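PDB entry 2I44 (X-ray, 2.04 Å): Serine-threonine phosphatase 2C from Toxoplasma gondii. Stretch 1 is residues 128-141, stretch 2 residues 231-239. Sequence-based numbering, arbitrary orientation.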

# COMPACT_ATOMS: atom_id res chain seq x y z
N CYS A 128 18.84 3.10 -5.17
CA CYS A 128 18.68 4.48 -5.59
C CYS A 128 20.02 5.21 -5.56
O CYS A 128 20.27 6.09 -6.38
N GLU A 129 20.86 4.83 -4.60
CA GLU A 129 22.18 5.42 -4.46
C GLU A 129 23.07 4.97 -5.61
O GLU A 129 23.84 5.75 -6.16
N GLN A 130 22.93 3.70 -5.98
CA GLN A 130 23.69 3.12 -7.08
C GLN A 130 23.35 3.77 -8.41
O GLN A 130 24.23 4.23 -9.13
N LEU A 131 22.06 3.80 -8.73
CA LEU A 131 21.60 4.34 -10.00
C LEU A 131 21.27 5.84 -9.99
O LEU A 131 20.62 6.34 -10.90
N ASN A 132 21.71 6.54 -8.95
CA ASN A 132 21.48 7.98 -8.83
C ASN A 132 20.02 8.44 -8.93
O ASN A 132 19.72 9.41 -9.63
N LYS A 133 19.13 7.75 -8.24
CA LYS A 133 17.71 8.10 -8.23
C LYS A 133 17.49 8.90 -6.93
O LYS A 133 17.18 8.33 -5.89
N ASP A 134 17.66 10.22 -7.00
CA ASP A 134 17.55 11.07 -5.82
C ASP A 134 16.20 11.20 -5.14
O ASP A 134 16.13 11.27 -3.92
N TYR A 135 15.12 11.24 -5.92
CA TYR A 135 13.81 11.42 -5.31
C TYR A 135 12.76 10.37 -5.64
O TYR A 135 11.64 10.44 -5.14
N ALA A 136 13.11 9.40 -6.49
CA ALA A 136 12.15 8.36 -6.83
C ALA A 136 11.59 7.78 -5.53
O ALA A 136 12.35 7.29 -4.68
N SER A 137 10.27 7.85 -5.38
CA SER A 137 9.59 7.37 -4.19
C SER A 137 8.33 6.59 -4.53
O SER A 137 7.92 6.52 -5.70
N SER A 138 7.70 6.01 -3.51
CA SER A 138 6.47 5.26 -3.69
C SER A 138 5.72 5.08 -2.37
O SER A 138 6.33 4.92 -1.30
N THR A 139 4.40 5.12 -2.45
CA THR A 139 3.59 4.89 -1.26
C THR A 139 3.49 3.37 -1.22
O THR A 139 3.99 2.67 -2.10
N SER A 140 2.82 2.88 -0.19
CA SER A 140 2.60 1.46 -0.05
C SER A 140 1.46 1.12 0.89
O SER A 140 1.29 1.74 1.93
N VAL A 141 0.64 0.16 0.46
CA VAL A 141 -0.44 -0.38 1.28
C VAL A 141 -0.25 -1.86 1.05
O VAL A 141 -0.28 -2.33 -0.08
N ARG A 231 5.68 9.62 4.61
CA ARG A 231 6.30 8.30 4.79
C ARG A 231 6.25 7.61 3.44
O ARG A 231 5.26 7.73 2.71
N ALA A 232 7.31 6.89 3.10
CA ALA A 232 7.36 6.22 1.81
C ALA A 232 8.62 5.40 1.58
O ALA A 232 9.59 5.48 2.34
N PHE A 233 8.57 4.61 0.51
CA PHE A 233 9.72 3.82 0.11
C PHE A 233 10.51 4.77 -0.81
O PHE A 233 9.92 5.56 -1.54
N GLY A 234 11.83 4.69 -0.77
CA GLY A 234 12.61 5.55 -1.64
C GLY A 234 12.80 6.96 -1.11
O GLY A 234 12.99 7.16 0.08
N GLY A 235 12.75 7.95 -2.00
CA GLY A 235 12.94 9.32 -1.57
C GLY A 235 14.32 9.47 -0.93
O GLY A 235 14.46 10.10 0.12
N LYS A 236 15.33 8.89 -1.57
CA LYS A 236 16.70 8.94 -1.04
C LYS A 236 17.09 10.29 -0.44
O LYS A 236 17.49 10.36 0.72
N ASP A 237 16.96 11.36 -1.22
CA ASP A 237 17.35 12.68 -0.73
C ASP A 237 16.35 13.40 0.17
O ASP A 237 16.41 14.62 0.32
N LEU A 238 15.45 12.64 0.78
CA LEU A 238 14.48 13.19 1.72
C LEU A 238 14.47 12.34 2.99
O LEU A 238 13.99 12.76 4.05
N LYS A 239 15.03 11.13 2.89
CA LYS A 239 15.07 10.20 4.01
C LYS A 239 15.85 10.75 5.21
O LYS A 239 15.71 10.24 6.33

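Two adjacent glycines of stretch 2 meet stretch 1 where no side chain would fit: an ideal CB on Gly234 would lie 2.4 Å from Ala136 O, and one on Gly235 would lie 2.9 Å from Ser137 OG. The bare backbone lets Gly235 N donate to Ala136 O at 2.8 Å. Ser137 (chi1 m) turns its OG back to its own stretch, donating to Tyr135 O at 2.8 Å. Beyond the glycines, Lys236 points toward stretch 1 and has the largest area covered by it, 110 Å²; its t, t, p, p chain runs past Cys128 O (3.7 Å from CE) and curls so that NZ forms salt bridges with Asp134 OD1 (2.9 Å) and Asp237 OD1 (2.8 Å). This shared ammonium offsets the approach of two carboxylates, Asp134 OD1 and Asp237 OD2 being 3.6 Å apart. Water 1 links Lys236 NZ to Glu129 OE1, which are 4.0 Å apart; water 2 joins Lys236 N to Lys133 O and Ala136 O. Tyr135 (m) starts away, yet its ring returns: Asp237 CB sits over one face, 4.1 Å from the centroid, Leu238 CG lies at the edge, 3.9 Å from Tyr135 CE1, and water 3 bridges Tyr135 OH to Asp237 O. At the other end, Phe233 (m) places CE2 3.5 Å from Ser140 CB, while Ala232 CB approaches Ser138 O at 3.2 Å.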

# COMPACT_ATOMS: atom_id res chain seq x y z
CB CYS A 128 17.68 5.20 -4.69
SG CYS A 128 15.99 4.56 -4.81
CB GLU A 129 22.82 5.00 -3.13
CG GLU A 129 24.28 5.40 -2.98
CD GLU A 129 24.49 6.89 -3.18
OE1 GLU A 129 23.92 7.68 -2.39
OE2 GLU A 129 25.21 7.28 -4.12
CB GLN A 130 23.42 1.62 -7.18
CG GLN A 130 24.04 0.78 -6.08
CD GLN A 130 25.55 0.92 -6.03
OE1 GLN A 130 26.25 0.60 -7.00
NE2 GLN A 130 26.07 1.40 -4.90
CB LEU A 131 20.38 3.54 -10.47
CG LEU A 131 20.57 2.02 -10.33
CD1 LEU A 131 19.33 1.30 -10.85
CD2 LEU A 131 21.80 1.56 -11.10
CB ASN A 132 22.31 8.74 -9.87
CG ASN A 132 23.79 8.46 -9.75
OD1 ASN A 132 24.36 7.70 -10.54
ND2 ASN A 132 24.43 9.07 -8.75
CB LYS A 133 16.85 6.83 -8.21
CG LYS A 133 17.09 5.91 -9.40
CD LYS A 133 16.66 6.59 -10.69
CE LYS A 133 16.95 5.72 -11.90
NZ LYS A 133 16.42 6.36 -13.13
CB ASP A 134 18.07 12.47 -6.12
CG ASP A 134 19.55 12.49 -6.45
OD1 ASP A 134 20.25 11.51 -6.12
OD2 ASP A 134 20.00 13.49 -7.04
CB TYR A 135 13.29 12.82 -5.67
CG TYR A 135 14.12 13.93 -5.08
CD1 TYR A 135 13.95 14.33 -3.75
CD2 TYR A 135 15.11 14.57 -5.83
CE1 TYR A 135 14.74 15.33 -3.18
CE2 TYR A 135 15.91 15.58 -5.28
CZ TYR A 135 15.72 15.95 -3.95
OH TYR A 135 16.50 16.94 -3.40
CB ALA A 136 12.83 7.26 -7.66
CB SER A 137 9.19 8.55 -3.29
OG SER A 137 10.29 9.38 -2.98
CB SER A 138 6.77 3.88 -4.30
OG SER A 138 5.59 3.11 -4.48
CB THR A 139 2.16 5.37 -1.42
OG1 THR A 139 1.53 4.58 -2.43
CG2 THR A 139 2.10 6.84 -1.79
CB SER A 140 3.88 0.78 0.45
OG SER A 140 3.64 -0.57 0.81
CB VAL A 141 -1.86 -0.01 0.80
CG1 VAL A 141 -2.20 1.39 1.23
CG2 VAL A 141 -1.99 -0.19 -0.70
CB ARG A 231 5.57 7.49 5.86
CG ARG A 231 5.51 8.18 7.21
CD ARG A 231 5.19 7.22 8.33
NE ARG A 231 4.83 7.91 9.57
CZ ARG A 231 4.55 7.30 10.71
NH1 ARG A 231 4.59 5.97 10.78
NH2 ARG A 231 4.20 8.01 11.78
CB ALA A 232 7.24 7.26 0.70
CB PHE A 233 9.30 2.61 -0.72
CG PHE A 233 8.86 1.43 0.08
CD1 PHE A 233 9.71 0.85 1.01
CD2 PHE A 233 7.61 0.87 -0.13
CE1 PHE A 233 9.33 -0.28 1.71
CE2 PHE A 233 7.21 -0.27 0.57
CZ PHE A 233 8.07 -0.85 1.49
CB LYS A 236 17.71 8.57 -2.14
CG LYS A 236 19.18 8.60 -1.67
CD LYS A 236 20.13 8.01 -2.72
CE LYS A 236 20.26 8.89 -3.96
NZ LYS A 236 21.02 10.14 -3.70
CB ASP A 237 17.75 13.56 -1.92
CG ASP A 237 19.05 13.09 -2.58
OD1 ASP A 237 19.53 11.99 -2.22
OD2 ASP A 237 19.59 13.81 -3.44
CB LEU A 238 13.07 13.22 1.11
CG LEU A 238 12.78 14.22 -0.00
CD1 LEU A 238 11.36 14.03 -0.50
CD2 LEU A 238 13.01 15.65 0.50
CB LYS A 239 15.65 8.85 3.56
CG LYS A 239 14.69 7.64 3.74
CD LYS A 239 13.28 7.94 3.23
CE LYS A 239 12.30 6.77 3.42
NZ LYS A 239 12.34 5.77 2.30
O HOH W 1 23.88 10.21 -3.04
O HOH W 2 15.26 7.86 -4.24
O HOH W 3 16.18 17.16 -0.68